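Citrate synthase (Sulfolobus solfataricus, PDB 1O7X) is a mostly helical enzyme of the citrate synthase family that assembles from two copies of its chain. Local coordinates at residues A[83-96]-A[130-143]. Numbering follows the deposited sequence.
Sequences IYLMPKEADAIGLL and LVANVYRRKEGNKP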
loop_
_atom_site.group_PDB
_atom_site.type_symbol
_atom_site.label_atom_id
_atom_site.label_comp_id
_atom_site.label_asym_id
_atom_site.label_seq_id
_atom_site.Cartn_x
_atom_site.Cartn_y
_atom_site.Cartn_z
ATOM N N ILE A 83 13.703 11.448 -4.811
ATOM C CA ILE A 83 13.070 12.318 -3.821
ATOM C C ILE A 83 13.316 13.754 -4.265
ATOM O O ILE A 83 12.427 14.600 -4.220
ATOM C CB ILE A 83 13.564 12.095 -2.387
ATOM C CG1 ILE A 83 12.904 10.844 -1.769
ATOM C CG2 ILE A 83 13.308 13.291 -1.460
ATOM C CD1 ILE A 83 13.604 10.449 -0.481
ATOM N N TYR A 84 14.520 14.024 -4.757
ATOM C CA TYR A 84 14.790 15.380 -5.217
ATOM C C TYR A 84 14.132 15.650 -6.569
ATOM O O TYR A 84 13.992 16.865 -6.829
ATOM C CB TYR A 84 16.277 15.709 -5.128
ATOM C CG TYR A 84 16.693 16.195 -3.747
ATOM C CD1 TYR A 84 16.794 15.316 -2.674
ATOM C CD2 TYR A 84 16.963 17.537 -3.526
ATOM C CE1 TYR A 84 17.164 15.761 -1.424
ATOM C CE2 TYR A 84 17.324 18.005 -2.271
ATOM C CZ TYR A 84 17.427 17.106 -1.221
ATOM O OH TYR A 84 17.768 17.561 0.021
ATOM N N LEU A 85 13.622 14.687 -7.335
ATOM C CA LEU A 85 12.887 14.974 -8.541
ATOM C C LEU A 85 11.438 15.393 -8.287
ATOM O O LEU A 85 10.833 16.019 -9.174
ATOM C CB LEU A 85 12.837 13.796 -9.528
ATOM C CG LEU A 85 14.105 13.508 -10.326
ATOM C CD1 LEU A 85 13.954 12.187 -11.060
ATOM C CD2 LEU A 85 14.484 14.632 -11.285
ATOM N N MET A 86 10.833 15.057 -7.150
ATOM C CA MET A 86 9.461 15.476 -6.863
ATOM C C MET A 86 9.373 16.927 -6.397
ATOM O O MET A 86 10.334 17.576 -5.946
ATOM C CB MET A 86 8.908 14.509 -5.815
ATOM C CG MET A 86 9.139 13.039 -6.160
ATOM S SD MET A 86 8.359 12.623 -7.751
ATOM C CE MET A 86 6.674 12.871 -7.272
ATOM N N PRO A 87 8.191 17.533 -6.518
ATOM C CA PRO A 87 7.961 18.895 -6.101
ATOM C C PRO A 87 8.292 19.094 -4.634
ATOM O O PRO A 87 7.748 18.368 -3.780
ATOM C CB PRO A 87 6.466 19.124 -6.286
ATOM C CG PRO A 87 5.964 17.998 -7.100
ATOM C CD PRO A 87 6.934 16.869 -6.959
ATOM N N LYS A 88 8.986 20.190 -4.320
ATOM C CA LYS A 88 9.272 20.481 -2.915
ATOM C C LYS A 88 7.990 20.627 -2.110
ATOM O O LYS A 88 7.968 20.295 -0.924
ATOM C CB LYS A 88 10.179 21.681 -2.755
ATOM C CG LYS A 88 9.577 23.010 -2.334
ATOM C CD LYS A 88 10.720 23.839 -1.758
ATOM C CE LYS A 88 10.200 25.141 -1.195
ATOM N NZ LYS A 88 11.322 26.116 -1.167
ATOM N N GLU A 89 6.899 21.052 -2.713
ATOM C CA GLU A 89 5.623 21.191 -2.051
ATOM C C GLU A 89 4.862 19.876 -1.925
ATOM O O GLU A 89 3.697 19.922 -1.508
ATOM C CB GLU A 89 4.766 22.239 -2.762
ATOM C CG GLU A 89 5.500 23.148 -3.736
ATOM C CD GLU A 89 5.833 22.443 -5.041
ATOM O OE1 GLU A 89 4.984 21.649 -5.494
ATOM O OE2 GLU A 89 6.921 22.645 -5.619
ATOM N N ALA A 90 5.431 18.723 -2.291
ATOM C CA ALA A 90 4.689 17.477 -2.120
ATOM C C ALA A 90 4.475 17.214 -0.617
ATOM O O ALA A 90 5.289 17.586 0.215
ATOM C CB ALA A 90 5.403 16.264 -2.705
ATOM N N ASP A 91 3.419 16.498 -0.268
ATOM C CA ASP A 91 3.229 16.087 1.106
ATOM C C ASP A 91 4.431 15.181 1.431
ATOM O O ASP A 91 4.981 14.502 0.558
ATOM C CB ASP A 91 1.893 15.417 1.309
ATOM C CG ASP A 91 1.657 14.777 2.658
ATOM O OD1 ASP A 91 2.481 14.009 3.211
ATOM O OD2 ASP A 91 0.556 15.062 3.197
ATOM N N ALA A 92 4.784 15.138 2.713
ATOM C CA ALA A 92 5.972 14.455 3.175
ATOM C C ALA A 92 5.788 12.948 3.211
ATOM O O ALA A 92 6.747 12.179 2.943
ATOM C CB ALA A 92 6.439 15.043 4.494
ATOM N N ILE A 93 4.557 12.542 3.482
ATOM C CA ILE A 93 4.284 11.089 3.486
ATOM C C ILE A 93 4.396 10.547 2.063
ATOM O O ILE A 93 4.889 9.443 1.849
ATOM C CB ILE A 93 2.911 10.795 4.104
ATOM C CG1 ILE A 93 2.869 11.195 5.571
ATOM C CG2 ILE A 93 2.492 9.349 3.876
ATOM C CD1 ILE A 93 4.063 10.916 6.460
ATOM N N GLY A 94 3.992 11.363 1.088
ATOM C CA GLY A 94 4.014 11.092 -0.327
ATOM C C GLY A 94 5.454 10.850 -0.763
ATOM O O GLY A 94 5.793 9.880 -1.449
ATOM N N LEU A 95 6.310 11.772 -0.309
ATOM C CA LEU A 95 7.734 11.669 -0.651
ATOM C C LEU A 95 8.262 10.401 -0.010
ATOM O O LEU A 95 9.069 9.753 -0.647
ATOM C CB LEU A 95 8.548 12.871 -0.221
ATOM C CG LEU A 95 8.365 14.245 -0.857
ATOM C CD1 LEU A 95 9.219 15.302 -0.168
ATOM C CD2 LEU A 95 8.720 14.236 -2.333
ATOM N N LEU A 96 7.842 10.035 1.204
ATOM C CA LEU A 96 8.317 8.819 1.846
ATOM C C LEU A 96 7.916 7.624 0.994
ATOM O O LEU A 96 8.795 6.881 0.557
ATOM C CB LEU A 96 7.775 8.729 3.255
ATOM C CG LEU A 96 8.576 8.967 4.515
ATOM C CD1 LEU A 96 10.048 9.268 4.281
ATOM C CD2 LEU A 96 7.897 10.056 5.345
ATOM N N LEU A 130 15.781 8.522 4.939
ATOM C CA LEU A 130 14.649 8.972 4.151
ATOM C C LEU A 130 14.033 10.199 4.804
ATOM O O LEU A 130 14.033 11.314 4.259
ATOM C CB LEU A 130 13.635 7.858 3.891
ATOM C CG LEU A 130 13.977 6.833 2.790
ATOM C CD1 LEU A 130 12.835 5.859 2.515
ATOM C CD2 LEU A 130 14.357 7.511 1.478
ATOM N N VAL A 131 13.560 10.027 6.036
ATOM C CA VAL A 131 12.956 11.105 6.803
ATOM C C VAL A 131 13.839 12.333 6.886
ATOM O O VAL A 131 13.419 13.488 6.651
ATOM C CB VAL A 131 12.621 10.565 8.192
ATOM C CG1 VAL A 131 11.875 11.587 9.023
ATOM C CG2 VAL A 131 11.778 9.313 8.018
ATOM N N ALA A 132 15.130 12.127 7.169
ATOM C CA ALA A 132 16.020 13.291 7.243
ATOM C C ALA A 132 15.993 14.030 5.918
ATOM O O ALA A 132 15.791 15.246 5.918
ATOM C CB ALA A 132 17.405 12.832 7.660
ATOM N N ASN A 133 16.143 13.295 4.801
ATOM C CA ASN A 133 16.193 13.916 3.474
ATOM C C ASN A 133 14.901 14.378 2.863
ATOM O O ASN A 133 14.911 15.276 2.018
ATOM C CB ASN A 133 16.988 13.003 2.537
ATOM C CG ASN A 133 18.428 13.086 3.051
ATOM O OD1 ASN A 133 19.020 14.152 2.883
ATOM N ND2 ASN A 133 18.892 12.015 3.669
ATOM N N VAL A 134 13.762 13.884 3.332
ATOM C CA VAL A 134 12.475 14.413 2.845
ATOM C C VAL A 134 12.391 15.830 3.426
ATOM O O VAL A 134 11.932 16.753 2.757
ATOM C CB VAL A 134 11.293 13.565 3.301
ATOM C CG1 VAL A 134 9.990 14.360 3.280
ATOM C CG2 VAL A 134 11.189 12.301 2.470
ATOM N N TYR A 135 12.842 15.975 4.682
ATOM C CA TYR A 135 12.909 17.273 5.303
ATOM C C TYR A 135 13.845 18.227 4.565
ATOM O O TYR A 135 13.441 19.352 4.247
ATOM C CB TYR A 135 13.399 17.140 6.747
ATOM C CG TYR A 135 13.673 18.466 7.411
ATOM C CD1 TYR A 135 12.706 19.465 7.398
ATOM C CD2 TYR A 135 14.888 18.749 8.022
ATOM C CE1 TYR A 135 12.914 20.683 8.013
ATOM C CE2 TYR A 135 15.119 19.979 8.623
ATOM C CZ TYR A 135 14.124 20.928 8.637
ATOM O OH TYR A 135 14.304 22.147 9.260
ATOM N N ARG A 136 15.090 17.785 4.297
ATOM C CA ARG A 136 16.011 18.684 3.610
ATOM C C ARG A 136 15.458 19.167 2.283
ATOM O O ARG A 136 15.564 20.337 1.966
ATOM C CB ARG A 136 17.387 18.092 3.394
ATOM C CG ARG A 136 17.959 17.415 4.619
ATOM C CD ARG A 136 19.469 17.250 4.456
ATOM N NE ARG A 136 20.132 18.030 5.473
ATOM C CZ ARG A 136 20.753 19.189 5.402
ATOM N NH1 ARG A 136 20.856 19.832 4.250
ATOM N NH2 ARG A 136 21.256 19.693 6.522
ATOM N N ARG A 137 14.821 18.300 1.521
ATOM C CA ARG A 137 14.300 18.619 0.202
ATOM C C ARG A 137 13.126 19.565 0.263
ATOM O O ARG A 137 12.882 20.285 -0.708
ATOM C CB ARG A 137 13.961 17.308 -0.502
ATOM C CG ARG A 137 12.619 17.246 -1.200
ATOM C CD ARG A 137 12.777 17.243 -2.695
ATOM N NE ARG A 137 11.929 18.233 -3.353
ATOM C CZ ARG A 137 12.451 19.175 -4.127
ATOM N NH1 ARG A 137 13.752 19.241 -4.315
ATOM N NH2 ARG A 137 11.745 20.083 -4.746
ATOM N N LYS A 138 12.370 19.557 1.351
ATOM C CA LYS A 138 11.207 20.420 1.479
ATOM C C LYS A 138 11.614 21.812 1.959
ATOM O O LYS A 138 10.803 22.739 1.937
ATOM C CB LYS A 138 10.148 19.820 2.390
ATOM C CG LYS A 138 9.493 18.509 2.036
ATOM C CD LYS A 138 8.082 18.365 2.619
ATOM C CE LYS A 138 7.137 19.199 1.810
ATOM N NZ LYS A 138 6.050 19.876 2.512
ATOM N N GLU A 139 12.803 21.958 2.488
ATOM C CA GLU A 139 13.389 23.198 2.925
ATOM C C GLU A 139 14.401 23.685 1.872
ATOM O O GLU A 139 15.040 24.738 2.017
ATOM C CB GLU A 139 14.149 23.047 4.239
ATOM C CG GLU A 139 13.420 23.110 5.543
ATOM C CD GLU A 139 12.361 24.179 5.663
ATOM O OE1 GLU A 139 12.749 25.376 5.606
ATOM O OE2 GLU A 139 11.166 23.828 5.806
ATOM N N GLY A 140 14.585 22.873 0.827
ATOM C CA GLY A 140 15.501 23.131 -0.255
ATOM C C GLY A 140 16.985 22.892 -0.028
ATOM O O GLY A 140 17.809 23.348 -0.837
ATOM N N ASN A 141 17.421 22.186 1.004
ATOM C CA ASN A 141 18.832 21.990 1.239
ATOM C C ASN A 141 19.408 20.815 0.459
ATOM O O ASN A 141 18.619 20.007 -0.020
ATOM C CB ASN A 141 19.131 21.762 2.716
ATOM C CG ASN A 141 18.467 22.591 3.775
ATOM O OD1 ASN A 141 18.440 23.822 3.727
ATOM N ND2 ASN A 141 17.916 21.904 4.778
ATOM N N LYS A 142 20.730 20.696 0.359
ATOM C CA LYS A 142 21.329 19.520 -0.263
ATOM C C LYS A 142 21.108 18.336 0.695
ATOM O O LYS A 142 20.975 18.524 1.903
ATOM C CB LYS A 142 22.840 19.633 -0.462
ATOM C CG LYS A 142 23.343 20.835 -1.232
ATOM C CD LYS A 142 22.993 20.771 -2.713
ATOM C CE LYS A 142 23.511 21.990 -3.466
ATOM N NZ LYS A 142 24.811 21.741 -4.183
ATOM N N PRO A 143 21.134 17.130 0.155
ATOM C CA PRO A 143 20.920 15.931 0.925
ATOM C C PRO A 143 22.047 15.619 1.893
ATOM O O PRO A 143 23.204 15.857 1.565
ATOM C CB PRO A 143 20.788 14.822 -0.107
ATOM C CG PRO A 143 21.384 15.353 -1.357
ATOM C CD PRO A 143 21.258 16.842 -1.290
#
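V134 sits as a knob in the hole among A92, L95, L96 and I83, at the centre of the contact. V134 CG1, held anti to the backbone N (chi1 158°), meets A92 CB and lies 3.7 Å from L95 CD1, while CG2 turns to L96 CD1. I83 fits the reverse way, among L130, N133, V134 and R137; I83 CD1 touches L130 CD2 at 3.6 Å. L96 CD1 also reaches L130 CB, extending this apolar seam along helix 116-138; the axes of segments 92-96 and 130-138 approach to 9.9 Å, their directions 127° apart. Beside the seam, Y84 and R137 run past each other in opposite directions. R137 CB sits over one face of the Y84 ring, 3.7 Å from its centroid, a CH-pi contact. At the edge of that ring, Y84 OH donates to N141 O at 2.6 Å, tilted 31° from the carbonyl plane, and P143 CD packs obliquely against the phenol end. R136 NH1 bonds to K142 O, in its carbonyl plane, tying the turn after the helix back to the helix itself. Further out, the R137 chain, bent at chi2 and chi3, brings its guanidinium edge-on to K88 N, with M86 O over one face at an angle too poor for a hydrogen bond. K138 brings its CE beside the carbonyls of K88 and A90, and it makes a cation-pi contact with Y328. D91 caps helix 92-106 through I93 N, and M86 and A90 pack on S105 of the second subunit. The chemistry implies an apolar helix junction with a single hydrogen bond across it, from tyrosine to carbonyl; R137 near M86 O and K138 near A90 O probably gain electrostatically, though the close approach of R137 NH2 to K88 N joins two donors and is doubtful.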